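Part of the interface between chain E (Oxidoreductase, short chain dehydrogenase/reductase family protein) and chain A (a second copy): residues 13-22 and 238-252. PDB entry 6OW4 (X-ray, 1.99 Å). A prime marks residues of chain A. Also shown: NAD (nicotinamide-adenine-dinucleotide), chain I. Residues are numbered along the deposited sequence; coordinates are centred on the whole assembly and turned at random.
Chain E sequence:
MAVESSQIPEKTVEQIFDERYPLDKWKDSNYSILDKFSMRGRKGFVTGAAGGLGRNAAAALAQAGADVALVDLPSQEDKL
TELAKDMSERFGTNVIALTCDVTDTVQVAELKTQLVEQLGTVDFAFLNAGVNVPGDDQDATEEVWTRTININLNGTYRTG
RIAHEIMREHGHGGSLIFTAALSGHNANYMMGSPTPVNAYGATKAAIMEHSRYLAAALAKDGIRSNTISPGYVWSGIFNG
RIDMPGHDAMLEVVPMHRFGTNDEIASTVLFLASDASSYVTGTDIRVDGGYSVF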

# COMPACT_ATOMS: atom_id res chain seq x y z
N VAL E 13 19.53 22.57 -24.90
CA VAL E 13 18.61 21.67 -24.14
C VAL E 13 18.89 21.84 -22.64
O VAL E 13 17.91 21.88 -21.86
CB VAL E 13 18.74 20.19 -24.57
CG1 VAL E 13 18.27 19.99 -26.00
CG2 VAL E 13 20.15 19.64 -24.39
N GLU E 14 20.16 21.96 -22.25
CA GLU E 14 20.62 22.06 -20.84
C GLU E 14 20.29 23.45 -20.29
O GLU E 14 19.96 23.54 -19.09
CB GLU E 14 22.12 21.76 -20.73
CG GLU E 14 22.56 21.41 -19.33
CD GLU E 14 21.90 20.17 -18.74
OE1 GLU E 14 21.77 19.16 -19.47
OE2 GLU E 14 21.50 20.22 -17.56
N GLN E 15 20.38 24.50 -21.12
CA GLN E 15 20.00 25.90 -20.76
C GLN E 15 18.51 25.96 -20.42
O GLN E 15 18.15 26.72 -19.49
CB GLN E 15 20.35 26.87 -21.89
CG GLN E 15 21.84 27.15 -22.03
CD GLN E 15 22.16 28.21 -23.06
OE1 GLN E 15 23.32 28.58 -23.26
NE2 GLN E 15 21.14 28.72 -23.73
N ILE E 16 17.67 25.20 -21.13
CA ILE E 16 16.20 25.14 -20.90
C ILE E 16 15.93 24.44 -19.56
O ILE E 16 15.09 24.95 -18.79
CB ILE E 16 15.46 24.43 -22.06
CG1 ILE E 16 15.66 25.16 -23.40
CG2 ILE E 16 13.99 24.26 -21.74
CD1 ILE E 16 15.29 24.34 -24.61
N PHE E 17 16.61 23.32 -19.30
CA PHE E 17 16.52 22.55 -18.03
C PHE E 17 16.97 23.42 -16.85
O PHE E 17 16.35 23.34 -15.78
CB PHE E 17 17.34 21.26 -18.08
CG PHE E 17 16.82 20.17 -19.00
CD1 PHE E 17 15.47 19.94 -19.15
CD2 PHE E 17 17.71 19.36 -19.69
CE1 PHE E 17 15.01 18.93 -19.99
CE2 PHE E 17 17.25 18.35 -20.52
CZ PHE E 17 15.90 18.14 -20.67
N ASP E 18 18.03 24.22 -17.04
CA ASP E 18 18.60 25.12 -16.00
C ASP E 18 17.57 26.19 -15.63
O ASP E 18 17.50 26.56 -14.44
CB ASP E 18 19.92 25.75 -16.46
CG ASP E 18 21.05 24.76 -16.70
OD1 ASP E 18 20.94 23.61 -16.24
OD2 ASP E 18 22.03 25.15 -17.38
N GLU E 19 16.80 26.66 -16.61
CA GLU E 19 15.75 27.70 -16.43
C GLU E 19 14.48 27.06 -15.86
O GLU E 19 13.83 27.70 -15.01
CB GLU E 19 15.48 28.42 -17.76
CG GLU E 19 16.62 29.32 -18.19
CD GLU E 19 16.56 29.79 -19.63
OE1 GLU E 19 15.95 29.09 -20.46
OE2 GLU E 19 17.13 30.87 -19.93
N ARG E 20 14.12 25.85 -16.31
CA ARG E 20 12.93 25.11 -15.81
C ARG E 20 13.12 24.75 -14.34
O ARG E 20 12.17 24.94 -13.55
CB ARG E 20 12.68 23.84 -16.64
CG ARG E 20 11.90 24.07 -17.92
CD ARG E 20 11.46 22.76 -18.56
NE ARG E 20 11.03 22.94 -19.94
CZ ARG E 20 10.74 21.94 -20.77
NH1 ARG E 20 10.85 20.68 -20.39
NH2 ARG E 20 10.36 22.22 -22.01
N TYR E 21 14.30 24.24 -13.97
CA TYR E 21 14.58 23.60 -12.66
C TYR E 21 15.75 24.28 -11.96
O TYR E 21 16.89 23.84 -12.09
CB TYR E 21 14.87 22.11 -12.87
CG TYR E 21 13.84 21.36 -13.68
CD1 TYR E 21 12.52 21.30 -13.26
CD2 TYR E 21 14.19 20.69 -14.83
CE1 TYR E 21 11.57 20.61 -13.99
CE2 TYR E 21 13.25 19.98 -15.57
CZ TYR E 21 11.93 19.94 -15.15
OH TYR E 21 11.00 19.25 -15.86
N PRO E 22 15.52 25.37 -11.18
CA PRO E 22 16.56 25.94 -10.32
C PRO E 22 17.00 24.95 -9.24
O PRO E 22 16.16 24.23 -8.73
CB PRO E 22 15.90 27.17 -9.67
CG PRO E 22 14.70 27.46 -10.55
CD PRO E 22 14.26 26.12 -11.09
PA NAD I . 23.03 13.16 -4.95
O1A NAD I . 23.90 12.06 -5.46
O2A NAD I . 23.49 14.52 -5.50
O5B NAD I . 23.05 13.22 -3.36
C5B NAD I . 23.45 12.06 -2.62
C4B NAD I . 24.68 12.44 -1.75
O4B NAD I . 25.01 11.17 -0.88
C3B NAD I . 25.72 12.73 -2.42
O3B NAD I . 26.23 14.07 -2.10
C2B NAD I . 26.87 11.61 -2.03
O2B NAD I . 28.20 12.22 -1.98
C1B NAD I . 26.54 11.13 -0.89
N9A NAD I . 27.06 9.72 -0.78
C8A NAD I . 27.14 8.64 -1.59
N7A NAD I . 27.75 7.64 -0.91
C5A NAD I . 28.07 8.11 0.31
C6A NAD I . 28.72 7.50 1.39
N6A NAD I . 29.28 6.21 1.65
N1A NAD I . 28.92 8.20 2.53
C2A NAD I . 28.49 9.50 2.64
N3A NAD I . 27.85 10.11 1.57
C4A NAD I . 27.65 9.40 0.41
O3 NAD I . 21.49 12.88 -5.42
PN NAD I . 20.19 13.61 -4.83
O1N NAD I . 19.30 13.91 -6.00
O2N NAD I . 20.48 14.90 -4.08
O5D NAD I . 19.43 12.57 -3.92
C5D NAD I . 19.58 12.53 -2.51
C4D NAD I . 18.79 11.29 -2.01
O4D NAD I . 17.61 11.24 -2.58
C3D NAD I . 19.50 10.00 -2.40
O3D NAD I . 19.46 9.09 -1.37
C2D NAD I . 18.68 9.47 -3.61
O2D NAD I . 18.89 8.00 -3.70
C1D NAD I . 17.47 9.80 -3.30
N1N NAD I . 16.54 9.92 -4.43
C2N NAD I . 16.73 10.90 -5.40
C3N NAD I . 15.84 11.02 -6.47
C7N NAD I . 16.04 12.09 -7.57
O7N NAD I . 15.37 12.05 -8.57
N7N NAD I . 16.99 13.15 -7.43
C4N NAD I . 14.76 10.17 -6.55
C5N NAD I . 14.55 9.20 -5.58
C6N NAD I . 15.45 9.09 -4.51
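Chain A, residues 238-252: FNGRIDMPGHDAMLE

The imidazole of His247′ is gripped from several directions by one turn of the chain E helix and the residue just after it. His247′ NE2 is hydrogen-bonded to Tyr21 OH at 2.8 Å, with the proton's owner undecided; His247′ CD2 lies 3.4 Å from Phe17 CE1, which sits over one face of the imidazole, and His247′ CE1 lies 3.2 Å from Arg20 NH1. The remaining nitrogen, His247′ ND1, donates to Asp248′ OD1 (3.0 Å), so both ring nitrogens are bonded while one face packs against Phe17. Water 1 extends the network, donating to Asp248′ OD1 (2.6 Å) and accepting from Arg20 NH1 (2.7 Å).

Chain A approaches through a type II turn at Asn239′ and Gly240′, then two extended residues, Ile242′ and Asp243′, before helix 244-250. This helix runs in broadly the same direction as helix 13-20, at 44°, with axes 11.6 Å apart at closest, a gap wide enough for side chains to fill. Asp243′ caps its start, Asp243′ OD1 accepting from Gly246′ N at 3.2 Å. Met244′, flexible and apolar, brings Met244′ CE to 4.0 Å from Phe17 CE1 and 3.7 Å from Arg20 NH2, over one guanidinium face. Phe17 CE2 also packs against Ile242′ CG1 (4.3 Å). In the turn, Gly240′, whose positive phi suits glycine, donates Gly240′ N to Glu14 OE1 at 3.0 Å.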

# COMPACT_ATOMS: atom_id res chain seq x y z
N PHE A 238 20.97 14.69 -12.74
CA PHE A 238 20.49 14.38 -14.11
C PHE A 238 21.15 15.31 -15.15
O PHE A 238 21.01 15.03 -16.35
CB PHE A 238 18.96 14.49 -14.19
CG PHE A 238 18.23 13.47 -13.35
CD1 PHE A 238 18.16 12.14 -13.75
CD2 PHE A 238 17.61 13.84 -12.17
CE1 PHE A 238 17.48 11.21 -12.98
CE2 PHE A 238 16.93 12.91 -11.40
CZ PHE A 238 16.87 11.59 -11.80
N ASN A 239 21.83 16.37 -14.70
CA ASN A 239 22.42 17.42 -15.57
C ASN A 239 23.35 16.77 -16.60
O ASN A 239 24.29 16.06 -16.19
CB ASN A 239 23.17 18.48 -14.77
CG ASN A 239 22.26 19.27 -13.85
OD1 ASN A 239 21.27 18.75 -13.35
ND2 ASN A 239 22.60 20.53 -13.61
N GLY A 240 23.06 16.97 -17.89
CA GLY A 240 23.91 16.56 -19.02
C GLY A 240 23.82 15.07 -19.31
O GLY A 240 24.56 14.61 -20.20
N ARG A 241 22.95 14.33 -18.62
CA ARG A 241 22.77 12.86 -18.78
C ARG A 241 21.54 12.57 -19.65
O ARG A 241 21.54 11.53 -20.33
CB ARG A 241 22.65 12.17 -17.42
CG ARG A 241 23.96 11.63 -16.88
CD ARG A 241 23.77 10.51 -15.87
NE ARG A 241 23.72 11.01 -14.50
CZ ARG A 241 24.71 10.93 -13.62
NH1 ARG A 241 25.87 10.37 -13.93
NH2 ARG A 241 24.54 11.43 -12.40
N ILE A 242 20.53 13.45 -19.63
CA ILE A 242 19.26 13.27 -20.40
C ILE A 242 19.09 14.42 -21.41
O ILE A 242 19.57 15.53 -21.13
CB ILE A 242 18.04 13.13 -19.46
CG1 ILE A 242 17.64 14.45 -18.80
CG2 ILE A 242 18.29 12.04 -18.43
CD1 ILE A 242 16.20 14.47 -18.34
N ASP A 243 18.43 14.13 -22.53
CA ASP A 243 18.00 15.11 -23.56
C ASP A 243 16.49 15.32 -23.40
O ASP A 243 15.90 14.70 -22.49
CB ASP A 243 18.41 14.65 -24.96
CG ASP A 243 17.91 13.27 -25.35
OD1 ASP A 243 17.30 12.60 -24.49
OD2 ASP A 243 18.14 12.88 -26.51
N MET A 244 15.88 16.16 -24.25
CA MET A 244 14.45 16.53 -24.14
C MET A 244 13.56 15.32 -24.41
O MET A 244 12.63 15.07 -23.65
CB MET A 244 14.09 17.68 -25.10
CG MET A 244 12.69 18.22 -24.88
SD MET A 244 12.44 18.84 -23.20
CE MET A 244 13.30 20.41 -23.29
N PRO A 245 13.77 14.54 -25.50
CA PRO A 245 12.99 13.32 -25.73
C PRO A 245 13.03 12.35 -24.53
O PRO A 245 11.99 11.83 -24.18
CB PRO A 245 13.65 12.68 -26.96
CG PRO A 245 14.28 13.85 -27.69
CD PRO A 245 14.74 14.79 -26.58
N GLY A 246 14.21 12.15 -23.94
CA GLY A 246 14.41 11.34 -22.72
C GLY A 246 13.65 11.92 -21.54
O GLY A 246 12.99 11.14 -20.83
N HIS A 247 13.74 13.24 -21.35
CA HIS A 247 13.03 14.02 -20.31
C HIS A 247 11.52 13.75 -20.39
O HIS A 247 10.94 13.33 -19.37
CB HIS A 247 13.37 15.52 -20.46
CG HIS A 247 12.54 16.43 -19.62
ND1 HIS A 247 11.34 16.95 -20.05
CD2 HIS A 247 12.75 16.92 -18.38
CE1 HIS A 247 10.84 17.72 -19.11
NE2 HIS A 247 11.68 17.72 -18.08
N ASP A 248 10.93 13.97 -21.56
CA ASP A 248 9.47 13.79 -21.82
C ASP A 248 9.10 12.31 -21.65
O ASP A 248 8.03 12.04 -21.06
CB ASP A 248 9.09 14.29 -23.22
CG ASP A 248 9.45 15.75 -23.46
OD1 ASP A 248 9.64 16.48 -22.47
OD2 ASP A 248 9.53 16.14 -24.64
N ALA A 249 9.94 11.40 -22.14
CA ALA A 249 9.74 9.93 -22.11
C ALA A 249 9.68 9.43 -20.66
O ALA A 249 8.83 8.57 -20.36
CB ALA A 249 10.83 9.23 -22.88
N MET A 250 10.57 9.94 -19.80
CA MET A 250 10.64 9.59 -18.35
C MET A 250 9.38 10.08 -17.63
O MET A 250 8.92 9.38 -16.72
CB MET A 250 11.86 10.23 -17.68
CG MET A 250 13.17 9.58 -18.05
SD MET A 250 14.58 10.56 -17.48
CE MET A 250 14.47 10.29 -15.71
N LEU A 251 8.85 11.25 -18.03
CA LEU A 251 7.72 11.94 -17.35
C LEU A 251 6.38 11.55 -17.98
O LEU A 251 5.37 12.21 -17.66
CB LEU A 251 7.94 13.45 -17.44
CG LEU A 251 9.23 13.97 -16.81
CD1 LEU A 251 9.51 15.38 -17.27
CD2 LEU A 251 9.16 13.89 -15.29
N GLU A 252 6.36 10.53 -18.84
CA GLU A 252 5.13 9.97 -19.46
C GLU A 252 4.17 9.54 -18.35
O GLU A 252 2.96 9.82 -18.46
CB GLU A 252 5.46 8.80 -20.39
CG GLU A 252 4.45 8.58 -21.50
CD GLU A 252 4.54 7.24 -22.21
OE1 GLU A 252 5.56 6.54 -22.03
OE2 GLU A 252 3.59 6.89 -22.94
O HOH W 1 9.43 19.04 -22.01